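Local coordinates for DyP-type peroxidase (PDB 4GS1), which is a haem peroxidase of the dye-decolourising family, which probably uses hydrogen peroxide to oxidise dyes and related substrates, at residues L218-R221 against T222-P226; R256-V259 against P260-E263. One frame throughout, in Å; residues are numbered along the deposited sequence.

Contact 1 (L218-R221 against T222-P226); sequences LFTR and TVTAP
Thr222 closes back on Leu218 through both its backbone and its hydroxyl, at the C-terminal end of the short helix 217-223. Followed outward, its CB already lies 3.3 Å from Leu218 O; OG1, the hydroxyl tip, then donates to that same oxygen at 2.7 Å. With OG1 beside the backbone N (chi1 -63°), the hydroxyl is turned back along the helix, and the Leu218 methyl CD1 sits 3.9 Å from OG1. Thr222 N also donates to Leu218 O, and the two donors arrive from opposite faces of the carbonyl plane, so one acceptor is gripped twice.

Thr224 repeats the pattern two residues later. Its N and its OG1 both donate to Thr220 O, again from opposite faces, the hydroxyl OG1 at 2.7 Å from Thr220 O with a C=O...donor angle of 137°. Thr224 is the first residue to leave helical phi/psi (psi 130°), so this doubled bond falls where the helix ends. A water donates to both Arg221 O and Thr224 O, bridging carbonyls across the exit.

On the buried side, CG1 of Val223 approaches the Phe219 ring obliquely, 4.1 Å from CE2, and both side chains also pack on Val318 of strand 318-328. A valine in place of Thr222, lacking the hydroxyl, would probably leave Leu218 O to the backbone N alone and the side chain without the bond that fixes its rotation. The chemistry is consistent with a helix end where threonine hydroxyls add to the backbone bonds, with an apolar face set against the sheet.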
ATOM      1  N   LEU B 218     -10.120  30.579   9.286  1.00 27.16           N
ATOM      2  CA  LEU B 218      -9.873  29.732  10.457  1.00 24.91           C
ATOM      3  C   LEU B 218      -8.853  28.637  10.142  1.00 24.22           C
ATOM      4  O   LEU B 218      -8.043  28.274  10.996  1.00 24.00           O
ATOM      5  CB  LEU B 218     -11.172  29.121  11.005  1.00 27.84           C
ATOM      6  CG  LEU B 218     -10.988  28.202  12.219  1.00 30.83           C
ATOM      7  CD1 LEU B 218     -10.419  28.976  13.405  1.00 28.44           C
ATOM      8  CD2 LEU B 218     -12.282  27.491  12.614  1.00 30.29           C
ATOM      9  N   PHE B 219      -8.889  28.116   8.917  1.00 22.33           N
ATOM     10  CA  PHE B 219      -7.937  27.085   8.513  1.00 21.32           C
ATOM     11  C   PHE B 219      -6.532  27.661   8.607  1.00 21.29           C
ATOM     12  O   PHE B 219      -5.637  27.072   9.223  1.00 22.00           O
ATOM     13  CB  PHE B 219      -8.227  26.609   7.086  1.00 24.46           C
ATOM     14  CG  PHE B 219      -7.382  25.441   6.642  1.00 21.19           C
ATOM     15  CD1 PHE B 219      -7.901  24.153   6.655  1.00 19.99           C
ATOM     16  CD2 PHE B 219      -6.074  25.628   6.200  1.00 23.12           C
ATOM     17  CE1 PHE B 219      -7.137  23.074   6.248  1.00 22.21           C
ATOM     18  CE2 PHE B 219      -5.300  24.547   5.797  1.00 23.65           C
ATOM     19  CZ  PHE B 219      -5.830  23.270   5.822  1.00 21.38           C
ATOM     20  N   THR B 220      -6.351  28.829   8.001  1.00 21.55           N
ATOM     21  CA  THR B 220      -5.053  29.493   7.985  1.00 23.96           C
ATOM     22  C   THR B 220      -4.544  29.787   9.401  1.00 23.63           C
ATOM     23  O   THR B 220      -3.374  29.519   9.713  1.00 26.24           O
ATOM     24  CB  THR B 220      -5.123  30.779   7.139  1.00 29.94           C
ATOM     25  OG1 THR B 220      -5.362  30.417   5.772  1.00 29.35           O
ATOM     26  CG2 THR B 220      -3.821  31.554   7.226  1.00 34.72           C
ATOM     27  N   ARG B 221      -5.421  30.305  10.261  1.00 22.87           N
ATOM     28  CA  ARG B 221      -5.058  30.610  11.646  1.00 22.20           C
ATOM     29  C   ARG B 221      -4.666  29.348  12.395  1.00 23.59           C
ATOM     30  O   ARG B 221      -3.798  29.373  13.268  1.00 24.81           O
ATOM     31  CB  ARG B 221      -6.215  31.285  12.398  1.00 25.04           C
ATOM     32  CG  ARG B 221      -6.488  32.722  12.001  1.00 41.26           C
ATOM     33  CD  ARG B 221      -7.178  33.504  13.125  1.00 49.89           C
ATOM     34  NE  ARG B 221      -8.476  32.946  13.506  1.00 51.42           N
ATOM     35  CZ  ARG B 221      -9.588  33.073  12.787  1.00 49.56           C
ATOM     36  NH1 ARG B 221      -9.568  33.723  11.632  1.00 52.75           N
ATOM     37  NH2 ARG B 221     -10.724  32.543  13.215  1.00 44.56           N
ATOM     38  N   THR B 222      -5.312  28.242  12.051  1.00 20.01           N
ATOM     39  CA  THR B 222      -5.079  26.992  12.761  1.00 18.20           C
ATOM     40  C   THR B 222      -3.714  26.383  12.438  1.00 18.64           C
ATOM     41  O   THR B 222      -3.051  25.865  13.334  1.00 18.37           O
ATOM     42  CB  THR B 222      -6.203  25.986  12.461  1.00 18.30           C
ATOM     43  OG1 THR B 222      -7.446  26.509  12.951  1.00 20.59           O
ATOM     44  CG2 THR B 222      -5.939  24.658  13.128  1.00 18.82           C
ATOM     45  N   VAL B 223      -3.283  26.460  11.178  1.00 17.33           N
ATOM     46  CA  VAL B 223      -2.050  25.754  10.775  1.00 13.91           C
ATOM     47  C   VAL B 223      -0.786  26.602  10.750  1.00 15.55           C
ATOM     48  O   VAL B 223       0.324  26.064  10.727  1.00 16.98           O
ATOM     49  CB  VAL B 223      -2.178  25.058   9.397  1.00 18.22           C
ATOM     50  CG1 VAL B 223      -3.355  24.087   9.384  1.00 16.86           C
ATOM     51  CG2 VAL B 223      -2.309  26.084   8.276  1.00 20.36           C
ATOM     52  N   THR B 224      -0.936  27.925  10.748  1.00 20.58           N
ATOM     53  CA  THR B 224       0.207  28.799  10.484  1.00 16.29           C
ATOM     54  C   THR B 224       0.901  29.322  11.736  1.00 21.08           C
ATOM     55  O   THR B 224       0.254  29.864  12.633  1.00 21.57           O
ATOM     56  CB  THR B 224      -0.233  30.012   9.642  1.00 23.81           C
ATOM     57  OG1 THR B 224      -0.955  29.552   8.493  1.00 22.83           O
ATOM     58  CG2 THR B 224       0.974  30.810   9.194  1.00 23.71           C
ATOM     59  N   ALA B 225       2.227  29.189  11.788  1.00 19.12           N
ATOM     60  CA  ALA B 225       2.993  29.724  12.907  1.00 17.48           C
ATOM     61  C   ALA B 225       2.997  31.249  12.886  1.00 23.54           C
ATOM     62  O   ALA B 225       3.374  31.855  11.888  1.00 24.16           O
ATOM     63  CB  ALA B 225       4.423  29.196  12.877  1.00 19.21           C
ATOM     64  N   PRO B 226       2.586  31.873  13.998  1.00 25.42           N
ATOM     65  CA  PRO B 226       2.607  33.337  14.087  1.00 27.17           C
ATOM     66  C   PRO B 226       4.046  33.835  14.133  1.00 28.61           C
ATOM     67  O   PRO B 226       4.929  33.056  14.510  1.00 28.39           O
ATOM     68  CB  PRO B 226       1.894  33.618  15.414  1.00 27.54           C
ATOM     69  CG  PRO B 226       2.070  32.374  16.221  1.00 30.95           C
ATOM     70  CD  PRO B 226       2.084  31.240  15.230  1.00 25.61           C
TER
HETATM   71  O   HOH W   1      -1.815  31.229  13.602  1.00 40.72           O

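Contact 2 (R256-V259 against P260-E263); sequences RLDV and PDRE
Asp258 and Asp261 meet at the start of helix 259-266, where hydrogen bonds carry most of the contact. Asp258 OD1 accepts from Asp261 N at 2.9 Å, with an N-H...acceptor angle of 158°; chi1 of 60° places the carboxylate between its own backbone N and carbonyl carbon, facing the first turn. Backbone bonds follow from Arg262 N to Asp258 O and from Glu263 N to Val259 O. Arg262, extended from CG to NE, reaches back to Leu257 O: NE donates at 2.9 Å from above the carbonyl plane, and NH2 adds a weak bond. A water donates to Asp261 OD2 and accepts from Asp258 N.

Among charges, Asp258 OD1 and Asp261 OD2 stand 3.3 Å apart, a pairing likely to be unfavourable if both are ionised, while Asp261 OD1 forms a salt bridge with Arg264. Arg262 makes a cation-pi contact with Trp254 of the preceding helix.

Apolar contacts are fewer. Leu257 CB lies 3.7 Å from Arg262 CG, and Val259 CB packs tightly on Pro260 CD at 3.5 Å. Taken together, the geometry is that of an aspartate N-cap, here at the junction between helices 251-256 and 259-266.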
ATOM      1  N   ARG B 256     -15.455  -6.945  18.398  1.00 21.47           N
ATOM      2  CA  ARG B 256     -16.295  -7.547  19.436  1.00 22.87           C
ATOM      3  C   ARG B 256     -17.443  -6.634  19.861  1.00 23.59           C
ATOM      4  O   ARG B 256     -18.474  -7.108  20.338  1.00 26.63           O
ATOM      5  CB  ARG B 256     -15.467  -7.892  20.677  1.00 24.51           C
ATOM      6  CG  ARG B 256     -14.362  -8.908  20.464  1.00 30.62           C
ATOM      7  CD  ARG B 256     -13.568  -9.074  21.757  1.00 43.45           C
ATOM      8  NE  ARG B 256     -14.407  -9.555  22.853  1.00 60.25           N
ATOM      9  CZ  ARG B 256     -14.173 -10.666  23.544  1.00 64.84           C
ATOM     10  NH1 ARG B 256     -13.114 -11.412  23.263  1.00 70.26           N
ATOM     11  NH2 ARG B 256     -14.993 -11.030  24.518  1.00 61.13           N
ATOM     12  N   LEU B 257     -17.259  -5.325  19.715  1.00 22.14           N
ATOM     13  CA  LEU B 257     -18.293  -4.357  20.106  1.00 17.44           C
ATOM     14  C   LEU B 257     -19.442  -4.315  19.097  1.00 21.00           C
ATOM     15  O   LEU B 257     -19.207  -4.343  17.889  1.00 20.74           O
ATOM     16  CB  LEU B 257     -17.691  -2.944  20.196  1.00 18.82           C
ATOM     17  CG  LEU B 257     -16.710  -2.596  21.316  1.00 17.85           C
ATOM     18  CD1 LEU B 257     -16.317  -1.119  21.221  1.00 18.07           C
ATOM     19  CD2 LEU B 257     -17.319  -2.901  22.683  1.00 20.20           C
ATOM     20  N   ASP B 258     -20.680  -4.223  19.579  1.00 21.05           N
ATOM     21  CA  ASP B 258     -21.788  -3.959  18.663  1.00 23.82           C
ATOM     22  C   ASP B 258     -21.726  -2.511  18.169  1.00 20.74           C
ATOM     23  O   ASP B 258     -20.978  -1.694  18.724  1.00 20.15           O
ATOM     24  CB  ASP B 258     -23.157  -4.293  19.288  1.00 28.41           C
ATOM     25  CG  ASP B 258     -23.459  -3.494  20.551  1.00 33.28           C
ATOM     26  OD1 ASP B 258     -23.071  -2.305  20.653  1.00 28.80           O
ATOM     27  OD2 ASP B 258     -24.122  -4.060  21.452  1.00 37.37           O
ATOM     28  N   VAL B 259     -22.497  -2.192  17.134  1.00 20.79           N
ATOM     29  CA  VAL B 259     -22.428  -0.847  16.537  1.00 20.24           C
ATOM     30  C   VAL B 259     -22.726   0.287  17.528  1.00 16.94           C
ATOM     31  O   VAL B 259     -21.968   1.254  17.595  1.00 15.69           O
ATOM     32  CB  VAL B 259     -23.280  -0.730  15.241  1.00 21.25           C
ATOM     33  CG1 VAL B 259     -23.439   0.723  14.814  1.00 20.27           C
ATOM     34  CG2 VAL B 259     -22.639  -1.537  14.123  1.00 25.10           C
ATOM     35  N   PRO B 260     -23.804   0.175  18.322  1.00 17.87           N
ATOM     36  CA  PRO B 260     -24.050   1.276  19.264  1.00 18.20           C
ATOM     37  C   PRO B 260     -22.899   1.529  20.250  1.00 19.28           C
ATOM     38  O   PRO B 260     -22.631   2.685  20.587  1.00 17.57           O
ATOM     39  CB  PRO B 260     -25.304   0.812  20.011  1.00 23.67           C
ATOM     40  CG  PRO B 260     -26.020  -0.048  19.028  1.00 26.20           C
ATOM     41  CD  PRO B 260     -24.937  -0.777  18.286  1.00 18.93           C
ATOM     42  N   ASP B 261     -22.221   0.477  20.706  1.00 17.66           N
ATOM     43  CA  ASP B 261     -21.088   0.685  21.601  1.00 17.16           C
ATOM     44  C   ASP B 261     -19.902   1.342  20.885  1.00 17.55           C
ATOM     45  O   ASP B 261     -19.221   2.193  21.463  1.00 16.95           O
ATOM     46  CB  ASP B 261     -20.670  -0.630  22.278  1.00 17.09           C
ATOM     47  CG  ASP B 261     -21.628  -1.048  23.382  1.00 24.60           C
ATOM     48  OD1 ASP B 261     -22.318  -0.173  23.949  1.00 22.92           O
ATOM     49  OD2 ASP B 261     -21.677  -2.257  23.687  1.00 25.73           O
ATOM     50  N   ARG B 262     -19.669   0.966  19.633  1.00 15.80           N
ATOM     51  CA  ARG B 262     -18.615   1.613  18.842  1.00 12.77           C
ATOM     52  C   ARG B 262     -18.905   3.094  18.687  1.00 15.33           C
ATOM     53  O   ARG B 262     -17.994   3.926  18.749  1.00 15.06           O
ATOM     54  CB  ARG B 262     -18.503   0.987  17.448  1.00 16.11           C
ATOM     55  CG  ARG B 262     -18.052  -0.458  17.457  1.00 18.06           C
ATOM     56  CD  ARG B 262     -17.967  -1.004  16.044  1.00 19.86           C
ATOM     57  NE  ARG B 262     -18.009  -2.463  16.045  1.00 22.74           N
ATOM     58  CZ  ARG B 262     -17.973  -3.220  14.957  1.00 25.25           C
ATOM     59  NH1 ARG B 262     -17.876  -2.664  13.762  1.00 29.90           N
ATOM     60  NH2 ARG B 262     -18.023  -4.540  15.074  1.00 24.87           N
ATOM     61  N   GLU B 263     -20.176   3.412  18.466  1.00 15.36           N
ATOM     62  CA  GLU B 263     -20.586   4.805  18.309  1.00 15.00           C
ATOM     63  C   GLU B 263     -20.372   5.586  19.594  1.00 18.58           C
ATOM     64  O   GLU B 263     -19.978   6.749  19.547  1.00 19.09           O
ATOM     65  CB  GLU B 263     -22.050   4.890  17.845  1.00 14.90           C
ATOM     66  CG  GLU B 263     -22.230   4.339  16.418  1.00 14.23           C
ATOM     67  CD  GLU B 263     -23.668   4.300  15.940  1.00 21.18           C
ATOM     68  OE1 GLU B 263     -24.581   4.118  16.776  1.00 24.22           O
ATOM     69  OE2 GLU B 263     -23.881   4.428  14.708  1.00 20.46           O
TER
HETATM   70  O   HOH W   2     -20.941  -4.319  22.543  1.00 25.37           O

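Contacts 1 and 2 treat opposite helix termini: 218-226 finishes helix 217-223, whereas 256-263 begins helix 259-266. They occur in series along the chain, within the C-terminal DyP-type peroxidase region, and strand 240-249, which belongs to the sheet that also holds 318-328, 334-344 and 369-379, runs between them in sequence. Their centres are about 36 Å apart and their nearest atoms about 23 Å, so neither touches the other. One side chain of each comes to a similar range of the bound haem: Thr222 about 9 Å and Glu263 about 10 Å. Contact 1 is partly buried, its centre about 15 Å from the centre of the chain; contact 2 is a surface feature, its centre about 27 Å away.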